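Local coordinates for protein amidohydrolase (Thermotoga maritima, PDB 3OOQ) that probably hydrolyses amide-type bonds as a member of the amidohydrolase family, perhaps as an allantoinase, at residues Thr321-Gly326 against Glu330-Ile335; Glu289-Leu294 against Ile301-Asp306; Glu46-Thr51 against Val375-Ile380; Gly24-Ser29 against Ala359-Trp364; Asp85-His90 against Ala176-Asp181. All blocks are in the same frame, centred on the assembly; numbering follows the deposited sequence.

Contact 1 (Thr321-Gly326 against Glu330-Ile335)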
# COMPACT_ATOMS: atom_id res chain seq x y z
N THR F 321 -28.25 -18.46 34.96
CA THR F 321 -26.93 -19.09 35.11
C THR F 321 -26.15 -18.48 36.28
O THR F 321 -25.33 -19.17 36.92
CB THR F 321 -26.12 -18.98 33.80
OG1 THR F 321 -26.79 -19.73 32.79
CG2 THR F 321 -24.69 -19.51 33.96
N ALA F 322 -26.41 -17.22 36.58
CA ALA F 322 -25.69 -16.58 37.68
C ALA F 322 -26.01 -17.23 39.02
O ALA F 322 -25.22 -17.13 39.96
CB ALA F 322 -25.92 -15.09 37.71
N MSE F 323 -27.13 -17.95 39.11
CA MSE F 323 -27.46 -18.75 40.31
C MSE F 323 -26.43 -19.85 40.59
O MSE F 323 -26.37 -20.35 41.70
CB MSE F 323 -28.87 -19.35 40.24
CG MSE F 323 -29.96 -18.30 40.21
SE MSE F 323 -31.80 -18.97 40.38
CE MSE F 323 -31.92 -20.10 38.77
N ARG F 324 -25.62 -20.19 39.60
CA ARG F 324 -24.47 -21.07 39.84
C ARG F 324 -23.28 -20.37 40.46
O ARG F 324 -22.27 -21.02 40.75
CB ARG F 324 -23.97 -21.74 38.54
CG ARG F 324 -25.03 -22.43 37.78
CD ARG F 324 -24.48 -23.39 36.76
NE ARG F 324 -25.51 -24.38 36.49
CZ ARG F 324 -25.50 -25.25 35.49
NH1 ARG F 324 -24.51 -25.27 34.60
NH2 ARG F 324 -26.52 -26.10 35.39
N TYR F 325 -23.37 -19.04 40.62
CA TYR F 325 -22.24 -18.24 41.11
C TYR F 325 -22.63 -17.33 42.28
O TYR F 325 -22.12 -16.20 42.42
CB TYR F 325 -21.61 -17.44 39.95
CG TYR F 325 -21.21 -18.34 38.80
CD1 TYR F 325 -22.11 -18.62 37.78
CD2 TYR F 325 -19.95 -18.94 38.76
CE1 TYR F 325 -21.77 -19.45 36.71
CE2 TYR F 325 -19.59 -19.79 37.70
CZ TYR F 325 -20.51 -20.03 36.68
OH TYR F 325 -20.19 -20.86 35.63
N GLY F 326 -23.54 -17.83 43.12
CA GLY F 326 -23.90 -17.19 44.38
C GLY F 326 -24.99 -16.13 44.33
O GLY F 326 -25.30 -15.53 45.36
N GLU F 330 -34.34 -13.29 43.46
CA GLU F 330 -34.98 -12.00 43.73
C GLU F 330 -34.12 -10.86 43.18
O GLU F 330 -34.62 -9.94 42.51
CB GLU F 330 -35.19 -11.83 45.25
CG GLU F 330 -36.04 -10.64 45.70
CD GLU F 330 -36.15 -10.52 47.23
OE1 GLU F 330 -36.12 -9.38 47.74
OE2 GLU F 330 -36.25 -11.57 47.92
N ASP F 331 -32.82 -10.92 43.46
CA ASP F 331 -31.84 -9.93 42.99
C ASP F 331 -31.66 -9.94 41.46
O ASP F 331 -31.63 -8.88 40.79
CB ASP F 331 -30.48 -10.19 43.66
CG ASP F 331 -30.47 -9.84 45.14
OD1 ASP F 331 -31.18 -8.90 45.55
OD2 ASP F 331 -29.72 -10.49 45.90
N LEU F 332 -31.53 -11.15 40.92
CA LEU F 332 -31.35 -11.33 39.49
C LEU F 332 -32.55 -10.82 38.71
O LEU F 332 -32.40 -10.32 37.59
CB LEU F 332 -31.09 -12.80 39.18
CG LEU F 332 -29.76 -13.33 39.69
CD1 LEU F 332 -29.78 -14.86 39.72
CD2 LEU F 332 -28.59 -12.81 38.81
N LEU F 333 -33.75 -10.93 39.29
CA LEU F 333 -34.92 -10.34 38.65
C LEU F 333 -34.86 -8.82 38.66
O LEU F 333 -35.13 -8.19 37.63
CB LEU F 333 -36.22 -10.86 39.30
CG LEU F 333 -36.51 -12.32 38.99
CD1 LEU F 333 -37.65 -12.87 39.92
CD2 LEU F 333 -36.88 -12.43 37.53
N LYS F 334 -34.47 -8.24 39.80
CA LYS F 334 -34.35 -6.78 39.94
C LYS F 334 -33.32 -6.18 38.96
O LYS F 334 -33.54 -5.12 38.38
CB LYS F 334 -33.96 -6.37 41.37
CG LYS F 334 -34.98 -6.68 42.44
CD LYS F 334 -34.56 -6.12 43.80
CE LYS F 334 -35.61 -6.48 44.88
NZ LYS F 334 -35.48 -5.66 46.13
N ILE F 335 -32.19 -6.86 38.79
CA ILE F 335 -31.14 -6.34 37.89
C ILE F 335 -31.53 -6.45 36.41
O ILE F 335 -30.81 -5.95 35.52
CB ILE F 335 -29.75 -6.94 38.17
CG1 ILE F 335 -29.68 -8.41 37.77
CG2 ILE F 335 -29.36 -6.73 39.61
CD1 ILE F 335 -28.25 -9.02 37.92
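Leu332 carries CG anti to its carbonyl carbon (chi1 -68°), and Met323, present as selenomethionine, sets its own CG the same way (chi1 -63°); the two side chains meet aslant. The contact packs the 3-10 turn that follows helix 315-321 against the next helix, 329-334, in an amidohydrolase of the TIM-barrel clan. Leu332 alone supplies the touching surface of 330-335, and its isopropyl fork divides the work. One prong, CD2, rests on Ala322 CB at 3.7 Å. The 3-10 turn is tied by Arg324 N to Thr321 O and by Tyr325 N to Ala322 O, which shapes the backbone that carries Ala322 and Met323. Ile291 of helix 290-297 touches both Ala322 and Leu332, bringing a third helix to this apolar cluster. Beyond the cluster, Arg324 hydrogen-bonds to Pro368 O and Asp370 O of a neighbouring subunit, and Met323 packs on Lys372 of the same subunit. The other prong of the fork is the tight one: Leu332 CD1 presses on Met323 CG at 3.5 Å, closer than carbons usually sit, and lies 4.1 Å from Met323 N.

Contact 2 (Glu289-Leu294 against Ile301-Asp306)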
# COMPACT_ATOMS: atom_id res chain seq x y z
N GLU F 289 -19.46 -14.28 39.46
CA GLU F 289 -19.50 -13.95 40.88
C GLU F 289 -19.60 -12.46 41.17
O GLU F 289 -19.93 -12.06 42.29
CB GLU F 289 -18.25 -14.49 41.57
CG GLU F 289 -18.20 -16.00 41.62
CD GLU F 289 -17.15 -16.49 42.59
OE1 GLU F 289 -16.11 -15.81 42.74
OE2 GLU F 289 -17.36 -17.54 43.20
N THR F 290 -19.30 -11.64 40.17
CA THR F 290 -19.35 -10.19 40.30
C THR F 290 -20.76 -9.69 40.69
O THR F 290 -20.90 -8.73 41.45
CB THR F 290 -18.81 -9.48 39.02
OG1 THR F 290 -18.36 -8.17 39.36
CG2 THR F 290 -19.87 -9.37 37.93
N ILE F 291 -21.80 -10.36 40.20
CA ILE F 291 -23.16 -9.99 40.55
C ILE F 291 -23.31 -10.00 42.08
O ILE F 291 -23.58 -8.96 42.70
CB ILE F 291 -24.20 -10.88 39.84
CG1 ILE F 291 -24.24 -10.57 38.33
CG2 ILE F 291 -25.60 -10.71 40.49
CD1 ILE F 291 -24.99 -11.60 37.49
N ALA F 292 -23.06 -11.15 42.68
CA ALA F 292 -23.10 -11.33 44.13
C ALA F 292 -22.23 -10.30 44.84
O ALA F 292 -22.67 -9.65 45.80
CB ALA F 292 -22.64 -12.74 44.50
N LYS F 293 -20.99 -10.15 44.36
CA LYS F 293 -20.02 -9.33 45.04
C LYS F 293 -20.46 -7.88 45.08
O LYS F 293 -20.39 -7.23 46.14
CB LYS F 293 -18.63 -9.47 44.41
CG LYS F 293 -18.04 -10.86 44.58
CD LYS F 293 -16.74 -11.04 43.83
CE LYS F 293 -16.05 -12.31 44.30
NZ LYS F 293 -14.63 -12.05 44.59
N LEU F 294 -20.93 -7.37 43.96
CA LEU F 294 -21.33 -5.97 43.89
C LEU F 294 -22.60 -5.76 44.70
O LEU F 294 -22.67 -4.81 45.48
CB LEU F 294 -21.48 -5.51 42.44
CG LEU F 294 -20.14 -5.50 41.67
CD1 LEU F 294 -20.30 -5.03 40.24
CD2 LEU F 294 -19.12 -4.62 42.39
N ILE F 301 -26.53 -2.10 40.42
CA ILE F 301 -26.14 -2.73 39.17
C ILE F 301 -27.34 -3.18 38.35
O ILE F 301 -28.44 -3.43 38.90
CB ILE F 301 -25.18 -3.95 39.40
CG1 ILE F 301 -25.93 -5.16 39.97
CG2 ILE F 301 -24.00 -3.54 40.25
CD1 ILE F 301 -25.07 -6.45 40.13
N ALA F 302 -27.13 -3.24 37.03
CA ALA F 302 -28.05 -3.88 36.10
C ALA F 302 -27.25 -4.90 35.31
O ALA F 302 -26.01 -4.83 35.25
CB ALA F 302 -28.66 -2.88 35.14
N LEU F 303 -27.96 -5.84 34.72
CA LEU F 303 -27.34 -6.86 33.89
C LEU F 303 -27.68 -6.67 32.41
O LEU F 303 -28.86 -6.64 32.04
CB LEU F 303 -27.74 -8.26 34.37
CG LEU F 303 -27.20 -9.48 33.61
CD1 LEU F 303 -25.66 -9.54 33.63
CD2 LEU F 303 -27.80 -10.75 34.18
N MSE F 304 -26.64 -6.59 31.57
CA MSE F 304 -26.79 -6.50 30.11
C MSE F 304 -26.37 -7.79 29.42
O MSE F 304 -25.55 -8.55 29.93
CB MSE F 304 -25.94 -5.35 29.54
CG MSE F 304 -24.43 -5.60 29.55
SE MSE F 304 -23.47 -4.38 28.37
CE MSE F 304 -22.90 -3.08 29.74
N CYS F 305 -26.93 -8.01 28.23
CA CYS F 305 -26.43 -9.02 27.30
C CYS F 305 -25.32 -8.45 26.43
O CYS F 305 -24.58 -9.21 25.79
CB CYS F 305 -27.58 -9.50 26.40
SG CYS F 305 -28.73 -10.57 27.27
N ASP F 306 -25.21 -7.12 26.40
CA ASP F 306 -24.40 -6.42 25.39
C ASP F 306 -24.70 -6.95 23.98
O ASP F 306 -23.80 -7.13 23.15
CB ASP F 306 -22.90 -6.57 25.68
CG ASP F 306 -22.04 -5.54 24.94
OD1 ASP F 306 -22.57 -4.52 24.46
OD2 ASP F 306 -20.83 -5.76 24.86
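Ile301 offers its two branches to different residues of helix 290-297. Its CG2 meets Leu294 CB at 3.9 Å and Leu294 CD1 at 4.0 Å, the two side chains crossing at about a right angle. The longer branch is turned between the backbone N and the carbonyl carbon (chi1 74°), which carries Ile301 CD1 to within 3.9 Å of the backbone oxygen Ile291 O; it lies 4.3 Å from the methyl Ile291 CG2. Ile291 CD1 makes a looser contact with Leu303 CD2 at 4.4 Å. An alanine in place of Ile301 would probably open a gap between helix and strand, leaving Leu294 and Ile291 without their main apolar partner here. Around this first shell, Val271 of the neighbouring strand touches Leu294 and Leu303. The backbone of Ala302 pairs with Val269 and Val271, setting the strand beside 269-271. Past its end the chain brings Asp306 against His63, His65 and His251, a grouping consistent with the metal centre of amidohydrolases. The axes of segments 290-294 and 301-303 run nearly antiparallel, 162° apart and 10.0 Å at closest approach, as expected within a beta-alpha-beta unit of a TIM barrel, here strand 269-271, helix 290-297 and strand 301-303.

Contact 3 (Glu46-Thr51 against Val375-Ile380)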
# COMPACT_ATOMS: atom_id res chain seq x y z
N GLU F 46 -62.07 -6.38 29.52
CA GLU F 46 -61.93 -7.70 28.90
C GLU F 46 -61.11 -8.54 29.87
O GLU F 46 -60.09 -8.09 30.38
CB GLU F 46 -61.21 -7.62 27.55
CG GLU F 46 -61.10 -8.95 26.80
CD GLU F 46 -59.85 -9.06 25.92
OE1 GLU F 46 -59.45 -8.04 25.29
OE2 GLU F 46 -59.28 -10.17 25.85
N ILE F 47 -61.56 -9.75 30.16
CA ILE F 47 -60.80 -10.55 31.11
C ILE F 47 -59.91 -11.56 30.39
O ILE F 47 -60.31 -12.20 29.43
CB ILE F 47 -61.69 -11.16 32.25
CG1 ILE F 47 -61.95 -12.65 32.06
CG2 ILE F 47 -62.96 -10.34 32.51
CD1 ILE F 47 -60.90 -13.52 32.77
N VAL F 48 -58.66 -11.63 30.85
CA VAL F 48 -57.71 -12.61 30.37
C VAL F 48 -57.36 -13.51 31.54
O VAL F 48 -56.77 -13.08 32.53
CB VAL F 48 -56.44 -11.94 29.82
CG1 VAL F 48 -55.47 -12.98 29.30
CG2 VAL F 48 -56.82 -10.94 28.73
N ASP F 49 -57.73 -14.77 31.42
CA ASP F 49 -57.49 -15.74 32.47
C ASP F 49 -56.07 -16.27 32.36
O ASP F 49 -55.69 -16.82 31.33
CB ASP F 49 -58.53 -16.87 32.39
CG ASP F 49 -58.17 -18.07 33.25
OD1 ASP F 49 -57.81 -17.89 34.43
OD2 ASP F 49 -58.25 -19.21 32.74
N LEU F 50 -55.30 -16.10 33.43
CA LEU F 50 -53.91 -16.54 33.43
C LEU F 50 -53.63 -17.57 34.51
O LEU F 50 -52.49 -17.68 35.01
CB LEU F 50 -52.94 -15.35 33.56
CG LEU F 50 -52.96 -14.24 32.50
CD1 LEU F 50 -51.97 -13.14 32.88
CD2 LEU F 50 -52.67 -14.78 31.11
N THR F 51 -54.67 -18.32 34.87
CA THR F 51 -54.52 -19.46 35.79
C THR F 51 -53.38 -20.37 35.33
O THR F 51 -53.36 -20.81 34.17
CB THR F 51 -55.83 -20.29 35.87
OG1 THR F 51 -56.90 -19.44 36.30
CG2 THR F 51 -55.68 -21.47 36.84
N VAL F 375 -42.38 -17.75 26.73
CA VAL F 375 -43.20 -16.56 26.65
C VAL F 375 -44.46 -16.84 25.83
O VAL F 375 -44.37 -17.21 24.67
CB VAL F 375 -42.42 -15.39 26.03
CG1 VAL F 375 -43.36 -14.21 25.72
CG2 VAL F 375 -41.31 -14.96 26.96
N GLU F 376 -45.62 -16.66 26.45
CA GLU F 376 -46.88 -16.85 25.73
C GLU F 376 -47.39 -15.58 25.08
O GLU F 376 -47.96 -15.63 24.00
CB GLU F 376 -47.93 -17.48 26.65
CG GLU F 376 -47.45 -18.85 27.18
CD GLU F 376 -48.52 -19.63 27.92
OE1 GLU F 376 -49.61 -19.07 28.16
OE2 GLU F 376 -48.24 -20.80 28.27
N ARG F 377 -47.19 -14.44 25.74
CA ARG F 377 -47.69 -13.15 25.25
C ARG F 377 -46.87 -12.02 25.80
O ARG F 377 -46.35 -12.14 26.90
CB ARG F 377 -49.14 -12.91 25.69
CG ARG F 377 -50.18 -13.74 24.98
CD ARG F 377 -51.54 -13.19 25.32
NE ARG F 377 -52.62 -14.11 24.98
CZ ARG F 377 -53.91 -13.84 25.19
NH1 ARG F 377 -54.26 -12.69 25.75
NH2 ARG F 377 -54.83 -14.73 24.85
N VAL F 378 -46.81 -10.92 25.06
CA VAL F 378 -46.14 -9.70 25.53
C VAL F 378 -47.01 -8.51 25.18
O VAL F 378 -47.50 -8.41 24.05
CB VAL F 378 -44.73 -9.50 24.88
CG1 VAL F 378 -44.03 -8.22 25.45
CG2 VAL F 378 -43.85 -10.72 25.09
N TYR F 379 -47.21 -7.65 26.17
CA TYR F 379 -47.90 -6.39 25.98
C TYR F 379 -46.89 -5.30 26.25
O TYR F 379 -46.02 -5.47 27.11
CB TYR F 379 -49.06 -6.26 26.98
CG TYR F 379 -50.16 -7.30 26.82
CD1 TYR F 379 -50.01 -8.59 27.34
CD2 TYR F 379 -51.34 -6.99 26.15
CE1 TYR F 379 -51.01 -9.55 27.19
CE2 TYR F 379 -52.37 -7.95 26.00
CZ TYR F 379 -52.18 -9.22 26.53
OH TYR F 379 -53.16 -10.17 26.41
N ILE F 380 -46.99 -4.22 25.49
CA ILE F 380 -46.18 -3.01 25.70
C ILE F 380 -47.17 -1.86 25.64
O ILE F 380 -47.96 -1.78 24.70
CB ILE F 380 -45.09 -2.86 24.61
CG1 ILE F 380 -44.01 -3.95 24.80
CG2 ILE F 380 -44.47 -1.45 24.65
CD1 ILE F 380 -42.86 -3.92 23.79
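Van der Waals contact carries this meeting, between Val48 and the far ends of Arg377 and Tyr379. Val48 CG1, anti to its backbone N (chi1 -179°), comes obliquely to the guanidinium group and lies 3.8 Å from Arg377 NH1. Its sister methyl, Val48 CG2, is a looser neighbour of Tyr379 OH at 4.4 Å. Hydrogen bonding stays within each segment. Arg377 NH1 donates to Tyr379 OH over 2.8 Å, with the hydroxyl at the edge of the guanidinium and in its plane, which helps fix the guanidinium that Val48 CG1 approaches. A lysine in place of Arg377 lacks the planar group that meets Tyr379 OH edge-on, and would probably leave the hydroxyl less firmly held and Val48 CG1 without its guanidinium neighbour. The two strands belong to the facing sheets of the small beta-sandwich that accompanies the barrel in many amidohydrolases, one sheet holding 46-49 and the other 375-380. Where 375-380 pairs with 361-364 it contains a classic beta bulge, Glu376 and Arg377 both facing Val363. At the end of strand 46-49, an Asx turn forms: Asp49 OD1 takes Thr51 N at 3.2 Å from above the carboxylate plane, and Thr51 OG1 at 2.6 Å on its syn lone pair. Among the charges, Glu376 OE2 forms a salt bridge with Lys53 NZ, whereas Glu46 OE2 stays 5.6 Å from Arg377 NH1, though the opposite charges may attract weakly.

Contact 4 (Gly24-Ser29 against Ala359-Trp364)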
# COMPACT_ATOMS: atom_id res chain seq x y z
N GLY F 24 -52.83 -13.56 41.94
CA GLY F 24 -53.72 -12.41 41.87
C GLY F 24 -53.86 -11.79 40.50
O GLY F 24 -53.54 -12.41 39.49
N ASP F 25 -54.31 -10.54 40.49
CA ASP F 25 -54.80 -9.90 39.29
C ASP F 25 -54.08 -8.59 39.00
O ASP F 25 -53.51 -7.95 39.91
CB ASP F 25 -56.31 -9.60 39.40
CG ASP F 25 -57.12 -10.79 39.89
OD1 ASP F 25 -56.82 -11.94 39.53
OD2 ASP F 25 -58.10 -10.56 40.65
N VAL F 26 -54.12 -8.19 37.73
CA VAL F 26 -53.55 -6.93 37.31
C VAL F 26 -54.54 -6.31 36.33
O VAL F 26 -54.93 -6.94 35.35
CB VAL F 26 -52.14 -7.13 36.66
CG1 VAL F 26 -51.61 -5.84 36.05
CG2 VAL F 26 -51.15 -7.72 37.66
N LEU F 27 -54.93 -5.07 36.60
CA LEU F 27 -55.85 -4.33 35.74
C LEU F 27 -55.08 -3.25 35.01
O LEU F 27 -54.31 -2.48 35.62
CB LEU F 27 -56.98 -3.68 36.56
CG LEU F 27 -57.96 -2.73 35.85
CD1 LEU F 27 -58.82 -3.47 34.84
CD2 LEU F 27 -58.86 -2.00 36.86
N VAL F 28 -55.30 -3.20 33.70
CA VAL F 28 -54.60 -2.30 32.81
C VAL F 28 -55.64 -1.41 32.16
O VAL F 28 -56.70 -1.90 31.73
CB VAL F 28 -53.86 -3.10 31.70
CG1 VAL F 28 -53.37 -2.20 30.56
CG2 VAL F 28 -52.71 -3.89 32.29
N SER F 29 -55.36 -0.11 32.13
CA SER F 29 -56.17 0.84 31.36
C SER F 29 -55.32 2.00 30.91
O SER F 29 -54.35 2.37 31.59
CB SER F 29 -57.38 1.35 32.18
OG SER F 29 -57.01 2.38 33.07
N ALA F 359 -47.79 -0.41 31.11
CA ALA F 359 -48.24 -1.80 31.11
C ALA F 359 -47.43 -2.63 30.12
O ALA F 359 -47.93 -3.09 29.07
CB ALA F 359 -49.72 -1.88 30.82
N ASP F 360 -46.16 -2.79 30.46
CA ASP F 360 -45.26 -3.64 29.70
C ASP F 360 -45.19 -4.92 30.49
O ASP F 360 -44.55 -4.97 31.55
CB ASP F 360 -43.89 -2.98 29.57
CG ASP F 360 -43.96 -1.61 28.89
OD1 ASP F 360 -45.04 -1.24 28.37
OD2 ASP F 360 -42.92 -0.91 28.90
N LEU F 361 -45.90 -5.93 29.99
CA LEU F 361 -46.16 -7.15 30.75
C LEU F 361 -45.89 -8.39 29.91
O LEU F 361 -46.19 -8.43 28.71
CB LEU F 361 -47.62 -7.16 31.27
CG LEU F 361 -48.00 -6.00 32.20
CD1 LEU F 361 -49.51 -5.89 32.42
CD2 LEU F 361 -47.27 -6.10 33.54
N VAL F 362 -45.34 -9.41 30.55
CA VAL F 362 -45.05 -10.64 29.82
C VAL F 362 -45.71 -11.81 30.53
O VAL F 362 -45.52 -11.98 31.74
CB VAL F 362 -43.52 -10.90 29.73
CG1 VAL F 362 -43.23 -12.16 28.93
CG2 VAL F 362 -42.81 -9.69 29.10
N VAL F 363 -46.48 -12.59 29.78
CA VAL F 363 -47.09 -13.83 30.27
C VAL F 363 -46.13 -14.97 29.97
O VAL F 363 -45.88 -15.29 28.81
CB VAL F 363 -48.48 -14.13 29.61
CG1 VAL F 363 -49.05 -15.44 30.15
CG2 VAL F 363 -49.47 -12.97 29.83
N TRP F 364 -45.60 -15.57 31.03
CA TRP F 364 -44.72 -16.71 30.94
C TRP F 364 -45.50 -17.97 31.33
O TRP F 364 -46.39 -17.93 32.21
CB TRP F 364 -43.57 -16.56 31.92
CG TRP F 364 -42.51 -15.60 31.51
CD1 TRP F 364 -42.50 -14.25 31.73
CD2 TRP F 364 -41.28 -15.90 30.82
NE1 TRP F 364 -41.36 -13.69 31.20
CE2 TRP F 364 -40.59 -14.68 30.65
CE3 TRP F 364 -40.71 -17.08 30.32
CZ2 TRP F 364 -39.35 -14.59 30.01
CZ3 TRP F 364 -39.46 -17.00 29.68
CH2 TRP F 364 -38.80 -15.76 29.53
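Leu361 pushes its CD1 methyl toward the shallow dip between Val26 and Val28, two residues whose side chains stand on the same face of strand 24-29. The knob sits closer to one wall than the other: CD1 of Leu361 is 3.8 Å from Val28 CG2 and 4.2 Å from Val26 CG1. Against Val26 the leucine meets end on, tip to tip; against Val28 it slides past, the two side chains pointing in opposite directions. Ala359 makes the second bump. Its CB nestles against the fork of Val28, 3.7 Å from CG1 and 3.9 Å from CG2, so that Val28 CG2 fits the notch between the alanine methyl and the leucine tip. The valine fork is presented this way because CG1 stands anti to the backbone N (chi1 167°), leaving both methyls facing the other segment. Leu55 of strand 54-64 adds to the same layer, touching Val26 and Leu361, and Ile353 also packs on Leu361. The contact joins the two sheets of the beta-sandwich face to face. The buried carboxylates of the two segments find partners away from this apolar contact: Asp25 OD2 pairs with Lys10 NZ, and Asp360 OD2 with Lys133 NZ. Since every touching side chain is aliphatic and buried, the sheets are likely to be held here by shape fit and exclusion of water rather than by directional bonds.

Contact 5 (Asp85-His90 against Ala176-Asp181)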
# COMPACT_ATOMS: atom_id res chain seq x y z
N ASP F 85 -13.31 8.37 13.54
CA ASP F 85 -13.08 9.61 14.27
C ASP F 85 -13.26 9.28 15.75
O ASP F 85 -14.32 8.77 16.14
CB ASP F 85 -14.09 10.68 13.82
CG ASP F 85 -13.85 12.04 14.46
OD1 ASP F 85 -14.30 13.04 13.89
OD2 ASP F 85 -13.25 12.12 15.54
N PRO F 86 -12.23 9.56 16.59
CA PRO F 86 -12.35 9.10 17.98
C PRO F 86 -13.34 9.93 18.82
O PRO F 86 -13.62 9.56 19.95
CB PRO F 86 -10.90 9.22 18.52
CG PRO F 86 -10.25 10.23 17.66
CD PRO F 86 -10.92 10.17 16.30
N VAL F 87 -13.86 11.03 18.27
CA VAL F 87 -14.79 11.91 18.98
C VAL F 87 -16.04 12.16 18.14
O VAL F 87 -16.09 13.12 17.36
CB VAL F 87 -14.13 13.26 19.34
CG1 VAL F 87 -15.04 14.11 20.22
CG2 VAL F 87 -12.80 13.05 20.05
N THR F 88 -17.04 11.28 18.27
CA THR F 88 -18.31 11.45 17.58
C THR F 88 -19.52 11.54 18.53
O THR F 88 -20.48 10.78 18.39
CB THR F 88 -18.53 10.33 16.55
OG1 THR F 88 -18.54 9.06 17.21
CG2 THR F 88 -17.44 10.33 15.47
N PRO F 89 -19.52 12.51 19.47
CA PRO F 89 -20.65 12.67 20.40
C PRO F 89 -21.97 13.01 19.71
O PRO F 89 -23.03 12.73 20.26
CB PRO F 89 -20.23 13.84 21.29
CG PRO F 89 -19.22 14.59 20.47
CD PRO F 89 -18.51 13.57 19.65
N HIS F 90 -21.88 13.63 18.53
CA HIS F 90 -23.05 14.12 17.79
C HIS F 90 -23.86 13.03 17.10
O HIS F 90 -25.01 13.27 16.75
CB HIS F 90 -22.59 15.15 16.73
CG HIS F 90 -21.68 14.57 15.70
ND1 HIS F 90 -20.55 13.86 16.02
CD2 HIS F 90 -21.76 14.56 14.34
CE1 HIS F 90 -19.95 13.44 14.92
NE2 HIS F 90 -20.67 13.86 13.89
N ALA F 176 -7.61 8.90 27.44
CA ALA F 176 -7.94 9.88 28.46
C ALA F 176 -7.66 11.31 27.98
O ALA F 176 -8.46 12.22 28.22
CB ALA F 176 -7.14 9.57 29.77
N GLY F 177 -6.52 11.53 27.33
CA GLY F 177 -6.23 12.84 26.77
C GLY F 177 -7.30 13.32 25.78
O GLY F 177 -7.69 14.49 25.81
N VAL F 178 -7.76 12.42 24.93
CA VAL F 178 -8.79 12.76 23.92
C VAL F 178 -10.10 13.20 24.60
O VAL F 178 -10.72 14.19 24.21
CB VAL F 178 -9.03 11.57 22.95
CG1 VAL F 178 -10.31 11.75 22.14
CG2 VAL F 178 -7.84 11.40 22.02
N ILE F 179 -10.52 12.46 25.62
CA ILE F 179 -11.74 12.80 26.35
C ILE F 179 -11.56 14.12 27.14
O ILE F 179 -12.43 15.00 27.09
CB ILE F 179 -12.17 11.62 27.24
CG1 ILE F 179 -12.55 10.42 26.34
CG2 ILE F 179 -13.37 12.02 28.16
CD1 ILE F 179 -12.59 9.07 27.04
N ARG F 180 -10.44 14.26 27.82
CA ARG F 180 -10.15 15.52 28.52
C ARG F 180 -10.16 16.72 27.59
O ARG F 180 -10.67 17.80 27.93
CB ARG F 180 -8.78 15.48 29.17
CG ARG F 180 -8.78 15.09 30.58
CD ARG F 180 -7.57 15.69 31.35
NE ARG F 180 -7.68 15.10 32.65
CZ ARG F 180 -7.33 13.85 32.92
NH1 ARG F 180 -7.50 13.36 34.14
NH2 ARG F 180 -6.75 13.11 31.97
N ASP F 181 -9.54 16.54 26.43
CA ASP F 181 -9.46 17.60 25.46
C ASP F 181 -10.88 17.98 25.03
O ASP F 181 -11.21 19.16 24.96
CB ASP F 181 -8.60 17.14 24.27
CG ASP F 181 -8.50 18.18 23.20
OD1 ASP F 181 -7.71 19.13 23.37
OD2 ASP F 181 -9.21 18.06 22.18
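Val178, on the long helix 172-198, gives up the largest surface to this contact and meets Val87 and Pro86 with a single methyl. Val178 CG1 stands anti to its backbone N (chi1 166°) and approaches Val87 CG2 to 3.5 Å; the two valine side chains pass each other in opposite directions rather than meeting head on. The same methyl lies beside the ring of Pro86, where CB is 4.5 Å away. Val87 and Pro86 are consecutive residues of a loop without regular structure, steadied by an Asx turn: Asp85 OD2 accepts Val87 N at 3.0 Å in a nearly straight bond (168°), met from above the carboxylate plane. Pro86 and Thr88 also pair through their backbones with Val125, tying the loop to strand 125-133, and Pro124 touches both Pro86 and Val178, widening the apolar patch. The loop, lying between strand 54-64 and helix 103-108, thus rests on one flank of helix 172-198, where Tyr182 packs on Val87 and Pro89. Ala176 and Ile179 of the same helix lean on Ile239 of helix 230-243, while Arg180 joins Glu242 of that helix and Asp95 of a neighbouring subunit in salt bridges.

Overall arrangement
Contacts 1 and 2 lie side by side on the barrel, centres 8 Å apart, and Ile335 O probably accepts a hydrogen bond from Leu303 N between them. Contacts 3 and 4 form a second group, centres 7 Å apart, in the beta-sandwich; their strands 361-364 and 375-380 are antiparallel neighbours, and along the chain the two contacts interlock. Each joins the start of the chain to its end, so the loops they close contain contacts 5, 2 and 1, in that order. Contact 5 stands apart, its centre 47 Å from that of contact 3 and on the opposite side of the chain's centre. The chain termini thus build the sandwich together, with the barrel inserted between them.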